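Local structure of flavodoxin-like domain (Synechococcus elongatus PCC 6301, 3HLY) at residues V3-L8 with V32-L37; Q43-A48 with S73-A78; R53-G58 with N81-G86. The protein is a flavodoxin-like domain of a larger flavoprotein and, as in related flavodoxins, probably binds a flavin nucleotide and passes electrons through it. All blocks are in the same frame, centred on the assembly; numbering follows the deposited sequence.

Interaction 1 (V3-L8 with V32-L37)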
ATOM      1  N   VAL A   3       9.286  -3.870  -2.076  1.00 27.00           N
ATOM      2  CA  VAL A   3       7.963  -3.488  -1.628  1.00 25.19           C
ATOM      3  C   VAL A   3       7.199  -2.793  -2.758  1.00 29.88           C
ATOM      4  O   VAL A   3       7.724  -1.919  -3.434  1.00 28.62           O
ATOM      5  CB  VAL A   3       8.054  -2.572  -0.395  1.00 26.61           C
ATOM      6  CG1 VAL A   3       6.659  -2.148   0.052  1.00 20.57           C
ATOM      7  CG2 VAL A   3       8.761  -3.309   0.733  1.00 31.59           C
ATOM      8  N   LEU A   4       5.967  -3.220  -2.980  1.00 20.23           N
ATOM      9  CA  LEU A   4       5.147  -2.625  -4.018  1.00 19.73           C
ATOM     10  C   LEU A   4       4.189  -1.650  -3.364  1.00 25.96           C
ATOM     11  O   LEU A   4       3.452  -2.023  -2.468  1.00 22.06           O
ATOM     12  CB  LEU A   4       4.327  -3.691  -4.741  1.00 34.30           C
ATOM     13  CG  LEU A   4       3.185  -3.181  -5.640  1.00 47.49           C
ATOM     14  CD1 LEU A   4       3.750  -2.420  -6.851  1.00 49.11           C
ATOM     15  CD2 LEU A   4       2.352  -4.350  -6.114  1.00 54.26           C
ATOM     16  N   ILE A   5       4.199  -0.406  -3.819  1.00 24.49           N
ATOM     17  CA  ILE A   5       3.271   0.579  -3.286  1.00 23.46           C
ATOM     18  C   ILE A   5       2.255   0.882  -4.381  1.00 25.33           C
ATOM     19  O   ILE A   5       2.608   1.357  -5.466  1.00 32.09           O
ATOM     20  CB  ILE A   5       3.990   1.869  -2.865  1.00 25.62           C
ATOM     21  CG1 ILE A   5       5.004   1.543  -1.761  1.00 40.31           C
ATOM     22  CG2 ILE A   5       2.981   2.890  -2.353  1.00 20.87           C
ATOM     23  CD1 ILE A   5       5.721   2.757  -1.198  1.00 48.60           C
ATOM     24  N   GLY A   6       0.996   0.562  -4.105  1.00 30.29           N
ATOM     25  CA  GLY A   6      -0.062   0.807  -5.067  1.00 27.19           C
ATOM     26  C   GLY A   6      -1.045   1.840  -4.548  1.00 40.25           C
ATOM     27  O   GLY A   6      -1.383   1.847  -3.361  1.00 31.11           O
ATOM     28  N   TYR A   7      -1.495   2.726  -5.430  1.00 39.87           N
ATOM     29  CA  TYR A   7      -2.450   3.766  -5.049  1.00 35.64           C
ATOM     30  C   TYR A   7      -3.113   4.340  -6.288  1.00 38.41           C
ATOM     31  O   TYR A   7      -2.810   3.930  -7.403  1.00 50.12           O
ATOM     32  CB  TYR A   7      -1.749   4.901  -4.294  1.00 37.36           C
ATOM     33  CG  TYR A   7      -0.604   5.518  -5.058  1.00 42.97           C
ATOM     34  CD1 TYR A   7       0.603   4.835  -5.209  1.00 47.86           C
ATOM     35  CD2 TYR A   7      -0.735   6.769  -5.670  1.00 42.48           C
ATOM     36  CE1 TYR A   7       1.647   5.372  -5.949  1.00 45.33           C
ATOM     37  CE2 TYR A   7       0.313   7.318  -6.420  1.00 41.65           C
ATOM     38  CZ  TYR A   7       1.500   6.609  -6.552  1.00 46.15           C
ATOM     39  OH  TYR A   7       2.548   7.126  -7.278  1.00 53.70           O
ATOM     40  N   LEU A   8      -4.020   5.291  -6.089  1.00 45.09           N
ATOM     41  CA  LEU A   8      -4.689   5.928  -7.216  1.00 48.72           C
ATOM     42  C   LEU A   8      -4.121   7.320  -7.426  1.00 44.48           C
ATOM     43  O   LEU A   8      -4.048   8.122  -6.496  1.00 47.47           O
ATOM     44  CB  LEU A   8      -6.203   6.035  -6.986  1.00 41.53           C
ATOM     45  CG  LEU A   8      -7.064   4.787  -7.178  1.00 53.92           C
ATOM     46  CD1 LEU A   8      -6.820   3.821  -6.035  1.00 62.37           C
ATOM     47  CD2 LEU A   8      -8.534   5.189  -7.212  1.00 61.91           C
ATOM     48  N   VAL A  32      11.713   0.166  -3.915  1.00 27.37           N
ATOM     49  CA  VAL A  32      10.282   0.409  -3.950  1.00 31.46           C
ATOM     50  C   VAL A  32       9.698   0.471  -5.351  1.00 34.36           C
ATOM     51  O   VAL A  32      10.191   1.198  -6.217  1.00 42.08           O
ATOM     52  CB  VAL A  32       9.953   1.714  -3.233  1.00 35.87           C
ATOM     53  CG1 VAL A  32       8.454   1.949  -3.240  1.00 42.88           C
ATOM     54  CG2 VAL A  32      10.512   1.653  -1.823  1.00 35.10           C
ATOM     55  N   GLU A  33       8.639  -0.291  -5.578  1.00 24.67           N
ATOM     56  CA  GLU A  33       8.007  -0.273  -6.884  1.00 25.17           C
ATOM     57  C   GLU A  33       6.628   0.361  -6.764  1.00 29.66           C
ATOM     58  O   GLU A  33       5.737  -0.170  -6.105  1.00 35.65           O
ATOM     59  CB  GLU A  33       7.929  -1.696  -7.447  1.00 30.26           C
ATOM     60  CG  GLU A  33       7.381  -1.789  -8.855  1.00 39.25           C
ATOM     61  CD  GLU A  33       7.810  -3.069  -9.553  1.00 56.58           C
ATOM     62  OE1 GLU A  33       7.631  -4.166  -8.976  1.00 67.14           O
ATOM     63  OE2 GLU A  33       8.325  -2.980 -10.687  1.00 57.72           O
HETATM   64  N   MSE A  34       6.475   1.519  -7.396  1.00 29.26           N
HETATM   65  CA  MSE A  34       5.227   2.266  -7.360  1.00 24.53           C
HETATM   66  C   MSE A  34       4.377   1.946  -8.580  1.00 27.74           C
HETATM   67  O   MSE A  34       4.880   1.828  -9.691  1.00 31.42           O
HETATM   68  CB  MSE A  34       5.526   3.755  -7.323  1.00 26.63           C
HETATM   69  CG  MSE A  34       6.717   4.071  -6.459  1.00 45.05           C
HETATM   70 SE   MSE A  34       6.400   5.627  -5.406  1.00124.83          SE
HETATM   71  CE  MSE A  34       5.243   4.852  -4.075  1.00 43.90           C
ATOM     72  N   VAL A  35       3.081   1.831  -8.348  1.00 24.66           N
ATOM     73  CA  VAL A  35       2.131   1.507  -9.393  1.00 35.76           C
ATOM     74  C   VAL A  35       0.884   2.359  -9.223  1.00 38.19           C
ATOM     75  O   VAL A  35       0.465   2.628  -8.101  1.00 37.32           O
ATOM     76  CB  VAL A  35       1.776  -0.001  -9.315  1.00 46.57           C
ATOM     77  CG1 VAL A  35       0.460  -0.279 -10.013  1.00 58.67           C
ATOM     78  CG2 VAL A  35       2.897  -0.822  -9.939  1.00 38.53           C
ATOM     79  N   ASP A  36       0.321   2.810 -10.343  1.00 40.03           N
ATOM     80  CA  ASP A  36      -0.891   3.615 -10.338  1.00 38.97           C
ATOM     81  C   ASP A  36      -1.986   2.633 -10.733  1.00 39.71           C
ATOM     82  O   ASP A  36      -2.008   2.148 -11.863  1.00 38.75           O
ATOM     83  CB  ASP A  36      -0.798   4.734 -11.378  1.00 45.48           C
ATOM     84  CG  ASP A  36      -2.024   5.638 -11.391  1.00 54.86           C
ATOM     85  OD1 ASP A  36      -2.940   5.452 -10.558  1.00 52.98           O
ATOM     86  OD2 ASP A  36      -2.065   6.554 -12.247  1.00 62.11           O
ATOM     87  N   LEU A  37      -2.884   2.341  -9.798  1.00 31.70           N
ATOM     88  CA  LEU A  37      -3.958   1.388 -10.042  1.00 35.54           C
ATOM     89  C   LEU A  37      -4.903   1.816 -11.176  1.00 47.39           C
ATOM     90  O   LEU A  37      -5.482   0.974 -11.869  1.00 48.32           O
ATOM     91  CB  LEU A  37      -4.717   1.162  -8.736  1.00 35.14           C
ATOM     92  CG  LEU A  37      -3.776   0.767  -7.574  1.00 40.87           C
ATOM     93  CD1 LEU A  37      -4.565   0.598  -6.295  1.00 33.81           C
ATOM     94  CD2 LEU A  37      -3.030  -0.523  -7.915  1.00 32.01           C
TER
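Strands 3-7 and 32-36 run parallel, 21° apart, and Val-3, Ile-5 and Tyr-7 exchange backbone hydrogen bonds with Glu-33, Val-35 and Leu-37, from an almost straight bond of Glu-33 N to Val-3 O (175°), through Ile-5 N to Glu-33 O at 2.8 Å, the donor above the carbonyl plane, to a weak one of Tyr-7 N to Val-35 O at 3.3 Å and a firmer one of Leu-37 N to Tyr-7 O at 2.9 Å.

On one face of the pair Leu-4, CG anti to its backbone N, puts CD1 against Val-35 CG2 at 3.6 Å, beneath helix 42-51. This is the first beta-alpha-beta unit of the flavodoxin-like fold: helix 14-27 makes the crossover on the other face, touching Val-32 and Tyr-7. On that face Ile-5 is the hub. With CG1 beside its own backbone N, it sends CD1 obliquely to Val-32 CG1 at 3.5 Å. The selenomethionine Met-34, bent at chi2 and chi3, lies alongside and brings CE to 3.5 Å from Ile-5 CB. Its CE also approaches the Tyr-7 ring obliquely near CE1. An alanine in place of Ile-5 would lose CG1, CG2 and CD1 and would probably loosen the packing of Met-34 CE and Val-32 CG1.

Past the strand ends Leu-8 and Leu-37 cross at about a right angle, CD1 to CD1 at 3.9 Å, while the Asp-36 carboxylate is held by Ser-9 OG and Arg-38 N.

Interaction 2 (Q43-A48 with S73-A78)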
ATOM      1  N   GLN A  43      -0.919  -7.651 -16.129  1.00 73.63           N
ATOM      2  CA  GLN A  43       0.076  -8.712 -16.271  1.00 77.27           C
ATOM      3  C   GLN A  43       1.370  -8.460 -15.497  1.00 69.54           C
ATOM      4  O   GLN A  43       1.930  -9.373 -14.890  1.00 66.71           O
ATOM      5  CB  GLN A  43       0.387  -8.932 -17.753  1.00 78.17           C
ATOM      6  N   GLU A  44       1.857  -7.228 -15.534  1.00 63.66           N
ATOM      7  CA  GLU A  44       3.073  -6.900 -14.814  1.00 66.63           C
ATOM      8  C   GLU A  44       2.752  -6.749 -13.331  1.00 66.97           C
ATOM      9  O   GLU A  44       3.533  -7.175 -12.473  1.00 61.85           O
ATOM     10  CB  GLU A  44       3.687  -5.616 -15.369  1.00 72.10           C
ATOM     11  CG  GLU A  44       2.720  -4.456 -15.496  1.00 80.98           C
ATOM     12  CD  GLU A  44       3.365  -3.245 -16.147  1.00 89.01           C
ATOM     13  OE1 GLU A  44       2.673  -2.218 -16.334  1.00 88.46           O
ATOM     14  OE2 GLU A  44       4.573  -3.327 -16.471  1.00 87.29           O
ATOM     15  N   LEU A  45       1.599  -6.149 -13.037  1.00 62.87           N
ATOM     16  CA  LEU A  45       1.166  -5.966 -11.657  1.00 47.52           C
ATOM     17  C   LEU A  45       1.285  -7.317 -10.964  1.00 52.94           C
ATOM     18  O   LEU A  45       1.847  -7.418  -9.875  1.00 55.63           O
ATOM     19  CB  LEU A  45      -0.281  -5.469 -11.620  1.00 40.59           C
ATOM     20  CG  LEU A  45      -0.944  -5.217 -10.263  1.00 35.55           C
ATOM     21  CD1 LEU A  45      -0.224  -4.102  -9.519  1.00 37.86           C
ATOM     22  CD2 LEU A  45      -2.398  -4.845 -10.474  1.00 34.93           C
ATOM     23  N   ILE A  46       0.785  -8.361 -11.623  1.00 52.99           N
ATOM     24  CA  ILE A  46       0.832  -9.721 -11.084  1.00 63.03           C
ATOM     25  C   ILE A  46       2.237 -10.155 -10.666  1.00 63.66           C
ATOM     26  O   ILE A  46       2.451 -10.632  -9.549  1.00 67.15           O
ATOM     27  CB  ILE A  46       0.302 -10.745 -12.116  1.00 66.66           C
ATOM     28  CG1 ILE A  46      -1.166 -10.457 -12.427  1.00 78.31           C
ATOM     29  CG2 ILE A  46       0.448 -12.158 -11.573  1.00 66.02           C
ATOM     30  CD1 ILE A  46      -1.763 -11.373 -13.479  1.00 86.23           C
ATOM     31  N   GLU A  47       3.195 -10.012 -11.573  1.00 65.92           N
ATOM     32  CA  GLU A  47       4.564 -10.406 -11.266  1.00 68.04           C
ATOM     33  C   GLU A  47       5.117  -9.498 -10.167  1.00 51.52           C
ATOM     34  O   GLU A  47       5.810  -9.957  -9.257  1.00 54.41           O
ATOM     35  CB  GLU A  47       5.429 -10.346 -12.533  1.00 74.39           C
ATOM     36  CG  GLU A  47       5.074 -11.434 -13.556  1.00 90.70           C
ATOM     37  CD  GLU A  47       5.917 -11.376 -14.828  1.00107.00           C
ATOM     38  OE1 GLU A  47       5.847 -10.357 -15.551  1.00108.26           O
ATOM     39  OE2 GLU A  47       6.651 -12.354 -15.109  1.00112.58           O
ATOM     40  N   ALA A  48       4.781  -8.216 -10.251  1.00 22.56           N
ATOM     41  CA  ALA A  48       5.220  -7.249  -9.260  1.00 31.01           C
ATOM     42  C   ALA A  48       4.740  -7.651  -7.864  1.00 32.97           C
ATOM     43  O   ALA A  48       5.488  -7.578  -6.902  1.00 34.89           O
ATOM     44  CB  ALA A  48       4.691  -5.865  -9.610  1.00 27.38           C
ATOM     45  N   SER A  73      -8.553  -6.395  -7.658  1.00 53.38           N
ATOM     46  CA  SER A  73      -8.769  -7.841  -7.677  1.00 45.32           C
ATOM     47  C   SER A  73      -7.490  -8.595  -8.012  1.00 47.92           C
ATOM     48  O   SER A  73      -7.247  -9.694  -7.504  1.00 45.59           O
ATOM     49  CB  SER A  73      -9.845  -8.201  -8.703  1.00 47.50           C
ATOM     50  OG  SER A  73     -11.107  -7.671  -8.326  1.00 70.34           O
ATOM     51  N   THR A  74      -6.665  -8.002  -8.869  1.00 47.44           N
ATOM     52  CA  THR A  74      -5.423  -8.641  -9.262  1.00 51.32           C
ATOM     53  C   THR A  74      -4.422  -8.728  -8.105  1.00 52.24           C
ATOM     54  O   THR A  74      -3.611  -9.659  -8.045  1.00 52.48           O
ATOM     55  CB  THR A  74      -4.773  -7.898 -10.440  1.00 50.62           C
ATOM     56  OG1 THR A  74      -5.713  -7.802 -11.519  1.00 56.07           O
ATOM     57  CG2 THR A  74      -3.540  -8.646 -10.914  1.00 42.59           C
ATOM     58  N   ILE A  75      -4.465  -7.751  -7.201  1.00 41.07           N
ATOM     59  CA  ILE A  75      -3.565  -7.756  -6.046  1.00 33.75           C
ATOM     60  C   ILE A  75      -4.021  -8.871  -5.099  1.00 41.67           C
ATOM     61  O   ILE A  75      -3.223  -9.703  -4.671  1.00 38.06           O
ATOM     62  CB  ILE A  75      -3.586  -6.378  -5.316  1.00 23.16           C
ATOM     63  CG1 ILE A  75      -2.976  -5.306  -6.230  1.00 27.58           C
ATOM     64  CG2 ILE A  75      -2.840  -6.466  -3.977  1.00 22.56           C
ATOM     65  CD1 ILE A  75      -3.099  -3.881  -5.709  1.00 24.42           C
ATOM     66  N   PHE A  76      -5.316  -8.896  -4.795  1.00 44.63           N
ATOM     67  CA  PHE A  76      -5.866  -9.916  -3.903  1.00 41.75           C
ATOM     68  C   PHE A  76      -5.594 -11.307  -4.452  1.00 48.50           C
ATOM     69  O   PHE A  76      -5.201 -12.219  -3.716  1.00 50.61           O
ATOM     70  CB  PHE A  76      -7.369  -9.698  -3.717  1.00 33.80           C
ATOM     71  CG  PHE A  76      -7.701  -8.574  -2.782  1.00 42.35           C
ATOM     72  CD1 PHE A  76      -8.653  -7.625  -3.122  1.00 57.97           C
ATOM     73  CD2 PHE A  76      -7.062  -8.467  -1.549  1.00 47.87           C
ATOM     74  CE1 PHE A  76      -8.964  -6.583  -2.250  1.00 65.21           C
ATOM     75  CE2 PHE A  76      -7.368  -7.430  -0.668  1.00 52.31           C
ATOM     76  CZ  PHE A  76      -8.315  -6.488  -1.017  1.00 59.82           C
ATOM     77  N   ALA A  77      -5.791 -11.464  -5.753  1.00 45.86           N
ATOM     78  CA  ALA A  77      -5.551 -12.744  -6.397  1.00 50.54           C
ATOM     79  C   ALA A  77      -4.088 -13.163  -6.274  1.00 47.30           C
ATOM     80  O   ALA A  77      -3.801 -14.328  -6.075  1.00 51.28           O
ATOM     81  CB  ALA A  77      -5.963 -12.673  -7.874  1.00 46.85           C
ATOM     82  N   ALA A  78      -3.159 -12.217  -6.368  1.00 43.23           N
ATOM     83  CA  ALA A  78      -1.740 -12.560  -6.287  1.00 34.64           C
ATOM     84  C   ALA A  78      -1.083 -12.487  -4.907  1.00 36.18           C
ATOM     85  O   ALA A  78      -0.003 -13.057  -4.707  1.00 39.58           O
ATOM     86  CB  ALA A  78      -0.950 -11.703  -7.274  1.00 37.90           C
TER
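Thr-74 has CG2 anti to its backbone N and OG1 beside that N (chi1 -55°), so the methyl is turned to helix 42-51 while the hydroxyl bonds back to Thr-70 O in its own helix. Ile-46, with CG1 beside its backbone N (chi1 -63°), presents the flank of its chain, and Leu-45, CG anti to N, reaches across with CD2. The closest touch is Ile-46 CG1 on Thr-74 CG2 at 3.3 Å, the two side chains crossing at about a right angle. Leu-45 CD2 comes in obliquely on the same threonine, 3.9 Å from Thr-74 CB, and grazes Ile-75 CG1 at 4.3 Å. One turn along, Ala-78 turns its small CB toward the Ile-46 carbonyl, 4.2 Å from Ile-46 O. Leu-45 and Ile-46 thus close on one threonine methyl, and van der Waals packing carries the contact. The segment axes stay 9.3 Å apart at a crossing of -36°. Both helices lie on the same side of the parallel sheet, as in the three-layer flavodoxin-like fold: Leu-45 also rests on Val-35 of strand 32-36, and Phe-76 packs on helix 98-107, where its ring meets that of Phe-105.

Interaction 3 (R53-G58 with N81-G86)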
ATOM      1  N   ARG A  53       8.067  -8.391  -1.308  1.00 35.49           N
ATOM      2  CA  ARG A  53       8.241  -8.910   0.032  1.00 44.34           C
ATOM      3  C   ARG A  53       7.141  -8.232   0.864  1.00 46.19           C
ATOM      4  O   ARG A  53       6.637  -8.776   1.853  1.00 38.29           O
ATOM      5  CB  ARG A  53       9.640  -8.566   0.546  1.00 53.23           C
ATOM      6  CG  ARG A  53      10.048  -9.360   1.765  1.00 75.22           C
ATOM      7  CD  ARG A  53      11.569  -9.527   1.877  1.00 81.40           C
ATOM      8  NE  ARG A  53      11.952  -9.950   3.226  1.00 83.42           N
ATOM      9  CZ  ARG A  53      11.551 -11.080   3.802  1.00 91.39           C
ATOM     10  NH1 ARG A  53      10.760 -11.922   3.149  1.00 92.74           N
ATOM     11  NH2 ARG A  53      11.916 -11.353   5.046  1.00 96.37           N
ATOM     12  N   GLY A  54       6.747  -7.048   0.415  1.00 36.89           N
ATOM     13  CA  GLY A  54       5.722  -6.305   1.104  1.00 29.99           C
ATOM     14  C   GLY A  54       4.863  -5.548   0.125  1.00 26.08           C
ATOM     15  O   GLY A  54       5.297  -5.185  -0.978  1.00 23.78           O
ATOM     16  N   ILE A  55       3.625  -5.334   0.538  1.00 21.41           N
ATOM     17  CA  ILE A  55       2.653  -4.620  -0.255  1.00 25.98           C
ATOM     18  C   ILE A  55       2.088  -3.449   0.569  1.00 25.46           C
ATOM     19  O   ILE A  55       1.672  -3.631   1.705  1.00 26.04           O
ATOM     20  CB  ILE A  55       1.492  -5.540  -0.639  1.00 29.01           C
ATOM     21  CG1 ILE A  55       2.017  -6.757  -1.417  1.00 31.30           C
ATOM     22  CG2 ILE A  55       0.477  -4.773  -1.445  1.00 37.11           C
ATOM     23  CD1 ILE A  55       0.969  -7.812  -1.633  1.00 27.48           C
ATOM     24  N   VAL A  56       2.100  -2.259  -0.007  1.00 19.52           N
ATOM     25  CA  VAL A  56       1.540  -1.083   0.652  1.00 16.32           C
ATOM     26  C   VAL A  56       0.426  -0.611  -0.268  1.00 20.45           C
ATOM     27  O   VAL A  56       0.648  -0.407  -1.467  1.00 25.99           O
ATOM     28  CB  VAL A  56       2.566   0.026   0.801  1.00 23.07           C
ATOM     29  CG1 VAL A  56       1.894   1.297   1.342  1.00 22.79           C
ATOM     30  CG2 VAL A  56       3.659  -0.430   1.739  1.00 22.85           C
ATOM     31  N   LEU A  57      -0.765  -0.464   0.294  1.00 17.41           N
ATOM     32  CA  LEU A  57      -1.928  -0.033  -0.466  1.00 29.74           C
ATOM     33  C   LEU A  57      -2.661   1.169   0.155  1.00 28.23           C
ATOM     34  O   LEU A  57      -2.872   1.228   1.366  1.00 28.12           O
ATOM     35  CB  LEU A  57      -2.892  -1.215  -0.573  1.00 37.94           C
ATOM     36  CG  LEU A  57      -4.031  -1.146  -1.571  1.00 44.99           C
ATOM     37  CD1 LEU A  57      -3.438  -1.102  -2.967  1.00 43.24           C
ATOM     38  CD2 LEU A  57      -4.953  -2.361  -1.389  1.00 40.62           C
ATOM     39  N   GLY A  58      -3.029   2.136  -0.675  1.00 26.20           N
ATOM     40  CA  GLY A  58      -3.787   3.271  -0.177  1.00 22.15           C
ATOM     41  C   GLY A  58      -5.233   2.820  -0.301  1.00 34.07           C
ATOM     42  O   GLY A  58      -5.535   2.019  -1.184  1.00 35.72           O
ATOM     43  N   ASN A  81       0.535 -15.636   1.641  1.00 28.76           N
ATOM     44  CA  ASN A  81       0.947 -15.731   3.041  1.00 38.18           C
ATOM     45  C   ASN A  81       2.364 -15.442   3.504  1.00 43.19           C
ATOM     46  O   ASN A  81       2.608 -15.450   4.704  1.00 56.38           O
ATOM     47  CB  ASN A  81       0.556 -17.102   3.607  1.00 44.97           C
ATOM     48  CG  ASN A  81       1.229 -18.257   2.873  1.00 59.32           C
ATOM     49  OD1 ASN A  81       2.450 -18.283   2.696  1.00 67.67           O
ATOM     50  ND2 ASN A  81       0.428 -19.227   2.454  1.00 67.02           N
ATOM     51  N   LYS A  82       3.302 -15.188   2.606  1.00 32.77           N
ATOM     52  CA  LYS A  82       4.669 -14.928   3.051  1.00 46.56           C
ATOM     53  C   LYS A  82       5.025 -13.435   3.077  1.00 51.11           C
ATOM     54  O   LYS A  82       6.180 -13.068   3.313  1.00 53.86           O
ATOM     55  CB  LYS A  82       5.638 -15.666   2.151  1.00 42.06           C
ATOM     56  N   GLN A  83       4.034 -12.579   2.855  1.00 52.83           N
ATOM     57  CA  GLN A  83       4.297 -11.146   2.799  1.00 52.57           C
ATOM     58  C   GLN A  83       3.531 -10.257   3.779  1.00 44.05           C
ATOM     59  O   GLN A  83       2.575 -10.697   4.430  1.00 33.98           O
ATOM     60  CB  GLN A  83       4.088 -10.669   1.357  1.00 51.78           C
ATOM     61  CG  GLN A  83       2.727 -11.010   0.756  1.00 42.20           C
ATOM     62  CD  GLN A  83       2.749 -11.029  -0.776  1.00 41.04           C
ATOM     63  OE1 GLN A  83       1.707 -11.124  -1.425  1.00 34.90           O
ATOM     64  NE2 GLN A  83       3.947 -10.942  -1.353  1.00 30.45           N
ATOM     65  N   ALA A  84       3.986  -9.010   3.894  1.00 34.36           N
ATOM     66  CA  ALA A  84       3.363  -8.031   4.791  1.00 26.74           C
ATOM     67  C   ALA A  84       2.482  -7.052   4.013  1.00 28.46           C
ATOM     68  O   ALA A  84       2.736  -6.758   2.848  1.00 26.56           O
ATOM     69  CB  ALA A  84       4.437  -7.265   5.542  1.00 32.42           C
ATOM     70  N   ILE A  85       1.451  -6.541   4.681  1.00 29.26           N
ATOM     71  CA  ILE A  85       0.536  -5.593   4.086  1.00 23.95           C
ATOM     72  C   ILE A  85       0.544  -4.302   4.902  1.00 27.17           C
ATOM     73  O   ILE A  85       0.342  -4.326   6.119  1.00 21.96           O
ATOM     74  CB  ILE A  85      -0.912  -6.152   4.048  1.00 21.87           C
ATOM     75  CG1 ILE A  85      -1.865  -5.086   3.500  1.00 29.40           C
ATOM     76  CG2 ILE A  85      -1.356  -6.599   5.434  1.00 24.19           C
ATOM     77  CD1 ILE A  85      -1.610  -4.746   2.056  1.00 23.28           C
ATOM     78  N   GLY A  86       0.838  -3.198   4.231  1.00 29.26           N
ATOM     79  CA  GLY A  86       0.830  -1.902   4.887  1.00 19.90           C
ATOM     80  C   GLY A  86      -0.351  -1.159   4.304  1.00 25.08           C
ATOM     81  O   GLY A  86      -0.434  -0.984   3.092  1.00 35.36           O
TER
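Backbone hydrogen bonds carry most of this contact. Strands 54-58 and 84-86 run parallel, 23° apart, with Gly-54, Ile-55 and Val-56 beside Ala-84, Ile-85 and Gly-86. Ile-55 is bonded at both ends: its N donates to Ala-84 O at 2.9 Å, and its O accepts from Gly-86 N at 2.7 Å. Leu-57 N continues the series to Gly-86 O, approaching almost exactly along the C=O axis at 176°. At the opening end the bond from Ala-84 N to Arg-53 O is weak, stretched to 3.4 Å. CA-H...O contacts fill in between, the shortest from Val-56 CA to Gly-86 O at 3.1 Å.

Apolar packing is centred on Ile-55. Its CG2, anti to the backbone N, lies 4.1 Å from Ile-85 CD1 as the two chains cross obliquely. Ile-85 CD1 also bends back over the strand, 3.5 Å from Ile-55 O.

Gln-83 is the polar side chain that packs closely across the contact; its CG takes the crowded position between backbone N and carbonyl carbon (chi1 55°). The backbone sets Gln-83 CB 3.2 Å from Arg-53 O; the chi1 turn and the extended chain beyond CG lay the amide across the end of Ile-55, with OE1 3.4 Å from Ile-55 CD1. The same OE1 accepts from His-80 N, which fixes the amide and satisfies a buried oxygen.

Helix 66-78 makes the crossover of this beta-alpha-beta unit. Strand 54-58 is flanked on its other edge by strand 3-7, while Phe-105 of helix 98-107 packs on Leu-57 and Ile-85.

Overall arrangement
Interactions 1 and 3 are parallel strand pairs in one sheet, joined where strands 3-7 and 54-58 run side by side: Leu-4 and Gly-6 probably hydrogen-bond with Val-56. Interaction 3 lies in the buried interior. Interaction 1 includes the outermost strand 32-36, and is therefore only partly buried. Both are built on backbone hydrogen bonds, whereas interaction 2, whose centre lies about 13 Å from that of the chain, joins two helices of one outer layer through side-chain packing. Ile-75 ties the layers together, its CD1 resting on Leu-37 and Leu-57, and Leu-45 packs down on Leu-4 and Val-35. Along the chain, interactions 2 and 3 interleave, while interaction 1 closes before either opens.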